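Local coordinates for protein chintase (Rhizomucor miehei, PDB 5YUQ) that probably hydrolyses chitin, acting as a family 18 glycoside hydrolase from a thermophilic fungus whose active site forms a tunnel, at residues 100-105 and 142-148; 24-28 and 45-49; 83-87 and 130-135. All coordinates share one frame. Numbering follows the deposited sequence.

Interaction 1. Residues 100-105 and 142-148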
loop_
_atom_site.group_PDB
_atom_site.type_symbol
_atom_site.label_atom_id
_atom_site.label_comp_id
_atom_site.label_asym_id
_atom_site.label_seq_id
_atom_site.Cartn_x
_atom_site.Cartn_y
_atom_site.Cartn_z
ATOM N N ASP A 100 -2.615 -12.635 15.186
ATOM C CA ASP A 100 -3.063 -13.698 14.299
ATOM C C ASP A 100 -2.188 -13.829 13.077
ATOM O O ASP A 100 -2.298 -14.805 12.332
ATOM C CB ASP A 100 -4.488 -13.424 13.866
ATOM C CG ASP A 100 -5.408 -13.291 15.042
ATOM O OD1 ASP A 100 -5.554 -14.299 15.762
ATOM O OD2 ASP A 100 -5.949 -12.187 15.264
ATOM N N GLY A 101 -1.313 -12.856 12.872
ATOM C CA GLY A 101 -0.420 -12.931 11.743
ATOM C C GLY A 101 0.607 -11.832 11.646
ATOM O O GLY A 101 0.622 -10.900 12.444
ATOM N N LEU A 102 1.471 -11.958 10.650
ATOM C CA LEU A 102 2.469 -10.946 10.358
ATOM C C LEU A 102 2.371 -10.596 8.890
ATOM O O LEU A 102 2.303 -11.480 8.039
ATOM C CB LEU A 102 3.875 -11.463 10.658
ATOM C CG LEU A 102 4.245 -11.670 12.125
ATOM C CD1 LEU A 102 5.557 -12.461 12.224
ATOM C CD2 LEU A 102 4.358 -10.328 12.838
ATOM N N ASN A 103 2.353 -9.299 8.615
ATOM C CA ASN A 103 2.328 -8.774 7.264
ATOM C C ASN A 103 3.675 -8.107 7.018
ATOM O O ASN A 103 3.975 -7.084 7.618
ATOM C CB ASN A 103 1.186 -7.748 7.146
ATOM C CG ASN A 103 1.196 -6.996 5.820
ATOM O OD1 ASN A 103 1.550 -5.818 5.759
ATOM N ND2 ASN A 103 0.775 -7.672 4.758
ATOM N N LEU A 104 4.499 -8.677 6.146
ATOM C CA LEU A 104 5.833 -8.123 5.929
ATOM C C LEU A 104 5.785 -7.119 4.784
ATOM O O LEU A 104 5.300 -7.430 3.701
ATOM C CB LEU A 104 6.866 -9.231 5.679
ATOM C CG LEU A 104 6.941 -10.272 6.803
ATOM C CD1 LEU A 104 8.150 -11.192 6.610
ATOM C CD2 LEU A 104 6.955 -9.624 8.181
ATOM N N ASP A 105 6.242 -5.897 5.055
ATOM C CA ASP A 105 6.132 -4.782 4.118
ATOM C C ASP A 105 7.510 -4.176 3.852
ATOM O O ASP A 105 7.762 -2.999 4.083
ATOM C CB ASP A 105 5.160 -3.733 4.688
ATOM C CG ASP A 105 4.765 -2.668 3.686
ATOM O OD1 ASP A 105 5.078 -2.783 2.479
ATOM O OD2 ASP A 105 4.117 -1.687 4.106
ATOM N N LYS A 142 -1.401 -21.991 11.094
ATOM C CA LYS A 142 -2.547 -21.169 11.508
ATOM C C LYS A 142 -2.261 -19.627 11.377
ATOM O O LYS A 142 -3.105 -18.845 10.932
ATOM C CB LYS A 142 -2.974 -21.684 12.907
ATOM C CG LYS A 142 -2.534 -20.962 14.163
ATOM C CD LYS A 142 -1.330 -21.519 14.871
ATOM C CE LYS A 142 -1.625 -21.908 16.309
ATOM N NZ LYS A 142 -0.497 -21.855 17.269
ATOM N N THR A 143 -1.047 -19.274 11.662
ATOM C CA THR A 143 -0.699 -17.855 11.584
ATOM C C THR A 143 -0.823 -17.358 10.153
ATOM O O THR A 143 -0.399 -18.043 9.211
ATOM C CB THR A 143 0.728 -17.610 12.099
ATOM O OG1 THR A 143 0.864 -18.184 13.405
ATOM C CG2 THR A 143 1.021 -16.130 12.186
ATOM N N ILE A 144 -1.375 -16.170 9.974
ATOM C CA ILE A 144 -1.531 -15.610 8.672
ATOM C C ILE A 144 -0.263 -14.837 8.287
ATOM O O ILE A 144 0.084 -13.843 8.882
ATOM C CB ILE A 144 -2.682 -14.567 8.649
ATOM C CG1 ILE A 144 -4.006 -15.224 9.040
ATOM C CG2 ILE A 144 -2.796 -13.924 7.275
ATOM C CD1 ILE A 144 -4.940 -14.229 9.647
ATOM N N LEU A 145 0.444 -15.384 7.291
ATOM C CA LEU A 145 1.667 -14.747 6.818
ATOM C C LEU A 145 1.377 -14.101 5.483
ATOM O O LEU A 145 1.014 -14.764 4.514
ATOM C CB LEU A 145 2.810 -15.752 6.691
ATOM C CG LEU A 145 3.268 -16.415 7.991
ATOM C CD1 LEU A 145 4.343 -17.461 7.721
ATOM C CD2 LEU A 145 3.775 -15.372 8.968
ATOM N N THR A 146 1.497 -12.786 5.445
ATOM C CA THR A 146 1.245 -12.060 4.215
ATOM C C THR A 146 2.372 -11.085 3.965
ATOM O O THR A 146 3.213 -10.836 4.835
ATOM C CB THR A 146 -0.091 -11.281 4.239
ATOM O OG1 THR A 146 -0.071 -10.313 5.300
ATOM C CG2 THR A 146 -1.260 -12.232 4.440
ATOM N N THR A 147 2.390 -10.547 2.758
ATOM C CA THR A 147 3.385 -9.551 2.399
ATOM C C THR A 147 2.711 -8.478 1.565
ATOM O O THR A 147 1.849 -8.783 0.740
ATOM C CB THR A 147 4.593 -10.186 1.654
ATOM O OG1 THR A 147 5.477 -9.155 1.209
ATOM C CG2 THR A 147 4.126 -10.983 0.457
ATOM N N ALA A 148 3.053 -7.219 1.826
ATOM C CA ALA A 148 2.600 -6.122 0.985
ATOM C C ALA A 148 3.651 -5.930 -0.092
ATOM O O ALA A 148 4.837 -5.784 0.208
ATOM C CB ALA A 148 2.434 -4.852 1.799
HETATM O O HOH W 1 -4.263 -16.759 12.659
#
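Two parallel strands pair here, their axes 4.3 Å apart at closest approach and inclined by 19°. Before the pairing starts, one water donates to both Lys142 O (2.9 Å) and Asp100 O (2.8 Å), bridging the two backbones. Thr143 follows, its CG2 resting 3.5 Å from Gly101 CA. Ile144 opens the regular pattern: its N donates to Asp100 O (2.9 Å, 176°) and its O accepts from Leu102 N (2.9 Å). An ideal CB on Gly101 would lie 2.2 Å from Ile144 O, so the close 4.2 Å CA-CA approach of this pair suits a glycine. Leu145 points to the face shared by Leu102, Leu104 and Thr147, which helix 124-139 covers. Thr146 uses both backbone atoms, N donating to Leu102 O (3.0 Å) and O accepting from Leu104 N (2.8 Å), while its OG1 accepts from Asn103 ND2 (2.8 Å, 171°); Asn103 OD1 is held by Tyr7 and Ser63. Past Thr147, Ala148 N reaches Leu104 O (2.9 Å) and its CB meets Asp105 OD1 (3.4 Å). Asp100, Asn103, Asp105 and Glu107 fit the family 18 DxxDxDxE signature, but with Asn103 replacing the second aspartate; the arrangement is the beta-alpha-beta unit of a TIM barrel, bordering the probable catalytic centre.

Interaction 2. Residues 24-28 and 45-49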
loop_
_atom_site.group_PDB
_atom_site.type_symbol
_atom_site.label_atom_id
_atom_site.label_comp_id
_atom_site.label_asym_id
_atom_site.label_seq_id
_atom_site.Cartn_x
_atom_site.Cartn_y
_atom_site.Cartn_z
ATOM N N HIS A 24 -10.203 -8.287 8.618
ATOM C CA HIS A 24 -8.818 -8.398 9.022
ATOM C C HIS A 24 -8.269 -6.998 9.242
ATOM O O HIS A 24 -8.417 -6.137 8.383
ATOM C CB HIS A 24 -8.060 -9.114 7.889
ATOM C CG HIS A 24 -6.610 -9.361 8.156
ATOM N ND1 HIS A 24 -5.686 -9.447 7.136
ATOM C CD2 HIS A 24 -5.928 -9.598 9.302
ATOM C CE1 HIS A 24 -4.492 -9.705 7.644
ATOM N NE2 HIS A 24 -4.611 -9.806 8.955
ATOM N N ILE A 25 -7.667 -6.759 10.403
ATOM C CA ILE A 25 -7.000 -5.482 10.651
ATOM C C ILE A 25 -5.509 -5.707 10.495
ATOM O O ILE A 25 -4.983 -6.706 10.991
ATOM C CB ILE A 25 -7.271 -4.951 12.072
ATOM C CG1 ILE A 25 -8.739 -4.547 12.228
ATOM C CG2 ILE A 25 -6.386 -3.742 12.380
ATOM C CD1 ILE A 25 -9.153 -3.343 11.409
ATOM N N VAL A 26 -4.836 -4.817 9.775
ATOM C CA VAL A 26 -3.386 -4.894 9.622
ATOM C C VAL A 26 -2.794 -3.654 10.263
ATOM O O VAL A 26 -3.040 -2.539 9.820
ATOM C CB VAL A 26 -2.971 -4.995 8.147
ATOM C CG1 VAL A 26 -1.513 -5.408 8.042
ATOM C CG2 VAL A 26 -3.837 -6.024 7.437
ATOM N N TYR A 27 -2.040 -3.857 11.334
ATOM C CA TYR A 27 -1.588 -2.755 12.174
ATOM C C TYR A 27 -0.189 -2.310 11.746
ATOM O O TYR A 27 0.767 -3.069 11.842
ATOM C CB TYR A 27 -1.592 -3.192 13.642
ATOM C CG TYR A 27 -1.400 -2.061 14.621
ATOM C CD1 TYR A 27 -0.147 -1.500 14.831
ATOM C CD2 TYR A 27 -2.470 -1.573 15.351
ATOM C CE1 TYR A 27 0.029 -0.459 15.724
ATOM C CE2 TYR A 27 -2.305 -0.539 16.251
ATOM C CZ TYR A 27 -1.055 0.005 16.438
ATOM O OH TYR A 27 -0.903 1.044 17.328
ATOM N N ALA A 28 -0.080 -1.063 11.291
ATOM C CA ALA A 28 1.163 -0.538 10.724
ATOM C C ALA A 28 1.746 0.563 11.612
ATOM O O ALA A 28 0.992 1.414 12.066
ATOM C CB ALA A 28 0.869 0.029 9.343
ATOM N N GLN A 45 -1.419 0.779 22.424
ATOM C CA GLN A 45 -2.361 0.842 21.311
ATOM C C GLN A 45 -2.531 -0.523 20.661
ATOM O O GLN A 45 -3.652 -0.946 20.395
ATOM C CB GLN A 45 -1.908 1.868 20.268
ATOM C CG GLN A 45 -2.057 3.295 20.745
ATOM C CD GLN A 45 -1.584 4.307 19.725
ATOM O OE1 GLN A 45 -1.486 5.493 20.022
ATOM N NE2 GLN A 45 -1.295 3.849 18.517
ATOM N N LEU A 46 -1.422 -1.208 20.389
ATOM C CA LEU A 46 -1.519 -2.522 19.767
ATOM C C LEU A 46 -2.291 -3.482 20.661
ATOM O O LEU A 46 -3.163 -4.199 20.188
ATOM C CB LEU A 46 -0.139 -3.085 19.426
ATOM C CG LEU A 46 -0.137 -4.431 18.682
ATOM C CD1 LEU A 46 -1.030 -4.353 17.452
ATOM C CD2 LEU A 46 1.277 -4.827 18.285
ATOM N N LYS A 47 -1.995 -3.484 21.957
ATOM C CA LYS A 47 -2.721 -4.366 22.867
ATOM C C LYS A 47 -4.205 -4.027 22.927
ATOM O O LYS A 47 -5.045 -4.921 22.941
ATOM C CB LYS A 47 -2.095 -4.357 24.267
ATOM C CG LYS A 47 -0.676 -4.893 24.258
ATOM C CD LYS A 47 -0.286 -5.617 25.522
ATOM C CE LYS A 47 1.028 -6.368 25.303
ATOM N NZ LYS A 47 1.655 -6.792 26.583
ATOM N N SER A 48 -4.526 -2.737 22.952
ATOM C CA SER A 48 -5.919 -2.319 22.942
ATOM C C SER A 48 -6.642 -2.799 21.688
ATOM O O SER A 48 -7.730 -3.358 21.770
ATOM C CB SER A 48 -6.034 -0.799 23.067
ATOM O OG SER A 48 -7.309 -0.375 22.625
ATOM N N VAL A 49 -6.022 -2.601 20.527
ATOM C CA VAL A 49 -6.675 -2.952 19.271
ATOM C C VAL A 49 -6.789 -4.459 19.083
ATOM O O VAL A 49 -7.798 -4.941 18.574
ATOM C CB VAL A 49 -5.973 -2.290 18.051
ATOM C CG1 VAL A 49 -6.655 -2.709 16.747
ATOM C CG2 VAL A 49 -6.018 -0.780 18.199
#
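Leu46 CD1 sits over one face of the Tyr27 ring, 3.9 Å from its centroid and 19° off the normal, a CH-pi contact whose shortest separation is 3.7 Å to Tyr27 CG. This is the middle of a strand-to-helix interface in a TIM barrel: helix 43-55 lies against strand 24-32 and runs back along it, the short axes being 10.6 Å apart and 175° between directions. Leu46 starts out sideways, yet its t, p rotamer carries the end of the side chain onto the ring. At the ring edge Val49 CG2 comes within 4.2 Å of Tyr27 CE2, and two residues earlier Ile25 CG2 meets Val49 CG1 at 4.5 Å. Ile25 and Tyr27 both direct their CA-to-CB bonds toward the helix, whereas the intervening Val26 makes no contact with it and packs on Tyr7 of the adjoining strand. Tyr27 contributes 107 Å² of the 230 Å² buried in all. Toward the polar edge, Gln45 brings its CB near the ring plane and extends its amide past the phenol. Asp10 completes this edge, its OD1 pairing with the hydroxyl and its O with the amide. Gln45 NE2 donates to Tyr27 OH over 3.1 Å, with an N-H...O angle of 155°.

Interaction 3. Residues 83-87 and 130-135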
loop_
_atom_site.group_PDB
_atom_site.type_symbol
_atom_site.label_atom_id
_atom_site.label_comp_id
_atom_site.label_asym_id
_atom_site.label_seq_id
_atom_site.Cartn_x
_atom_site.Cartn_y
_atom_site.Cartn_z
ATOM N N PHE A 83 19.729 -12.845 11.112
ATOM C CA PHE A 83 18.516 -13.470 10.594
ATOM C C PHE A 83 17.812 -14.228 11.713
ATOM O O PHE A 83 16.610 -14.052 11.937
ATOM C CB PHE A 83 18.886 -14.425 9.444
ATOM C CG PHE A 83 17.715 -15.168 8.842
ATOM C CD1 PHE A 83 17.181 -16.286 9.474
ATOM C CD2 PHE A 83 17.181 -14.775 7.624
ATOM C CE1 PHE A 83 16.105 -16.974 8.925
ATOM C CE2 PHE A 83 16.109 -15.466 7.065
ATOM C CZ PHE A 83 15.574 -16.562 7.716
ATOM N N ASP A 84 18.561 -15.083 12.406
ATOM C CA ASP A 84 17.987 -15.901 13.469
ATOM C C ASP A 84 17.443 -15.029 14.592
ATOM O O ASP A 84 16.389 -15.314 15.147
ATOM C CB ASP A 84 19.024 -16.886 14.024
ATOM C CG ASP A 84 19.354 -17.999 13.056
ATOM O OD1 ASP A 84 18.601 -18.200 12.078
ATOM O OD2 ASP A 84 20.367 -18.690 13.283
ATOM N N ASN A 85 18.164 -13.965 14.920
ATOM C CA ASN A 85 17.733 -13.080 15.993
ATOM C C ASN A 85 16.461 -12.323 15.612
ATOM O O ASN A 85 15.546 -12.176 16.423
ATOM C CB ASN A 85 18.855 -12.110 16.370
ATOM C CG ASN A 85 18.465 -11.195 17.515
ATOM O OD1 ASN A 85 18.287 -11.647 18.649
ATOM N ND2 ASN A 85 18.318 -9.911 17.223
ATOM N N PHE A 86 16.400 -11.867 14.367
ATOM C CA PHE A 86 15.224 -11.174 13.855
ATOM C C PHE A 86 14.006 -12.111 13.862
ATOM O O PHE A 86 12.924 -11.730 14.314
ATOM C CB PHE A 86 15.533 -10.634 12.455
ATOM C CG PHE A 86 14.451 -9.784 11.867
ATOM C CD1 PHE A 86 13.822 -8.789 12.615
ATOM C CD2 PHE A 86 14.077 -9.962 10.546
ATOM C CE1 PHE A 86 12.828 -7.992 12.045
ATOM C CE2 PHE A 86 13.092 -9.182 9.972
ATOM C CZ PHE A 86 12.459 -8.194 10.721
ATOM N N VAL A 87 14.187 -13.341 13.388
ATOM C CA VAL A 87 13.123 -14.340 13.430
ATOM C C VAL A 87 12.624 -14.557 14.857
ATOM O O VAL A 87 11.420 -14.581 15.103
ATOM C CB VAL A 87 13.573 -15.691 12.819
ATOM C CG1 VAL A 87 12.568 -16.784 13.142
ATOM C CG2 VAL A 87 13.729 -15.570 11.321
ATOM N N LYS A 130 13.256 -17.026 2.628
ATOM C CA LYS A 130 13.837 -17.761 3.746
ATOM C C LYS A 130 13.216 -17.294 5.057
ATOM O O LYS A 130 12.918 -18.101 5.932
ATOM C CB LYS A 130 15.351 -17.580 3.793
ATOM C CG LYS A 130 16.048 -18.746 4.453
ATOM C CD LYS A 130 17.559 -18.637 4.347
ATOM C CE LYS A 130 18.220 -19.899 4.908
ATOM N NZ LYS A 130 19.665 -19.715 5.252
ATOM N N LEU A 131 13.014 -15.991 5.176
ATOM C CA LEU A 131 12.367 -15.437 6.356
ATOM C C LEU A 131 10.954 -15.976 6.536
ATOM O O LEU A 131 10.581 -16.381 7.633
ATOM C CB LEU A 131 12.351 -13.911 6.280
ATOM C CG LEU A 131 11.568 -13.186 7.376
ATOM C CD1 LEU A 131 12.119 -13.536 8.743
ATOM C CD2 LEU A 131 11.658 -11.693 7.123
ATOM N N PHE A 132 10.159 -15.988 5.471
ATOM C CA PHE A 132 8.805 -16.511 5.589
ATOM C C PHE A 132 8.801 -17.988 5.944
ATOM O O PHE A 132 7.960 -18.445 6.718
ATOM C CB PHE A 132 8.018 -16.276 4.305
ATOM C CG PHE A 132 7.340 -14.943 4.254
ATOM C CD1 PHE A 132 6.252 -14.677 5.068
ATOM C CD2 PHE A 132 7.786 -13.964 3.386
ATOM C CE1 PHE A 132 5.610 -13.441 5.019
ATOM C CE2 PHE A 132 7.148 -12.722 3.326
ATOM C CZ PHE A 132 6.052 -12.469 4.148
ATOM N N LYS A 133 9.739 -18.736 5.381
ATOM C CA LYS A 133 9.834 -20.152 5.716
ATOM C C LYS A 133 10.168 -20.361 7.180
ATOM O O LYS A 133 9.615 -21.249 7.826
ATOM C CB LYS A 133 10.884 -20.846 4.857
ATOM C CG LYS A 133 10.505 -20.947 3.403
ATOM C CD LYS A 133 11.575 -21.733 2.664
ATOM C CE LYS A 133 11.254 -21.890 1.200
ATOM N NZ LYS A 133 12.435 -22.473 0.494
ATOM N N ALA A 134 11.088 -19.558 7.694
ATOM C CA ALA A 134 11.446 -19.642 9.105
ATOM C C ALA A 134 10.254 -19.290 9.991
ATOM O O ALA A 134 10.004 -19.948 10.999
ATOM C CB ALA A 134 12.614 -18.730 9.406
ATOM N N LEU A 135 9.517 -18.246 9.616
ATOM C CA LEU A 135 8.334 -17.867 10.385
ATOM C C LEU A 135 7.267 -18.945 10.320
ATOM O O LEU A 135 6.636 -19.259 11.327
ATOM C CB LEU A 135 7.761 -16.534 9.900
ATOM C CG LEU A 135 8.682 -15.332 10.093
ATOM C CD1 LEU A 135 8.144 -14.138 9.349
ATOM C CD2 LEU A 135 8.807 -15.018 11.567
#
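Phe83, with chi1 at 178°, extends its ring toward helix 124-139. The ring edge meets the backbone, Phe83 CZ lying 3.6 Å from Lys130 O and 3.7 Å from Leu131 N, while Phe83 CE1 touches Ala134 CB at 3.9 Å. Ala134, pointing at the partner helix with a lone methyl, leaves space for this ring and Val87, whose CG2 is 3.9 Å from Ala134 CB. Val87 in its t rotamer sets CG2 against Leu131 CD1 at 3.7 Å. Leu131 adopts t, p, which spreads its two methyls between neighbours: CD1 faces Val87, and CD2 lies 4.1 Å from Phe86 CE2. Leu135 is m, t and reaches Val87 CG1 with CD2 at 4.4 Å. Lys130 is extended, all four chi angles t, and places NZ 5.8 Å from the Phe83 ring centroid, at most a weak cation-pi attraction. No hydrogen bond links the segments; the 311 Å² buried comes mainly from apolar side chains, with the helix axes 10.6 Å apart and crossing at -49°. The pair belongs to the outer helical layer of the TIM barrel: Leu77 of helix 73-78 packs on Phe83, Phe86 and Leu131, and on the barrel side Leu104 of strand 101-105 meets Leu131 and Leu135.

How the interactions relate
From the N terminus, interaction 2 comes first, closing a 16-residue connection that holds the end of strand 24-32 and its antiparallel partner 38-39, before either other contact opens. Helix 80-97 then begins interaction 3 and strand 101-105 begins interaction 1; helix 124-139 completes the former before strand 144-149 completes the latter, so these two cross. They tie successive strands and helices of one barrel, and they touch: Leu104 CD1 lies 3.5 Å from Phe132 CZ, strand against helix. Interactions 1 and 2 share the sheet and meet where Asn103 CB lies 3.7 Å from Val26 CG1. Interactions 2 and 3 do not touch, their nearest atoms being about 11 Å apart.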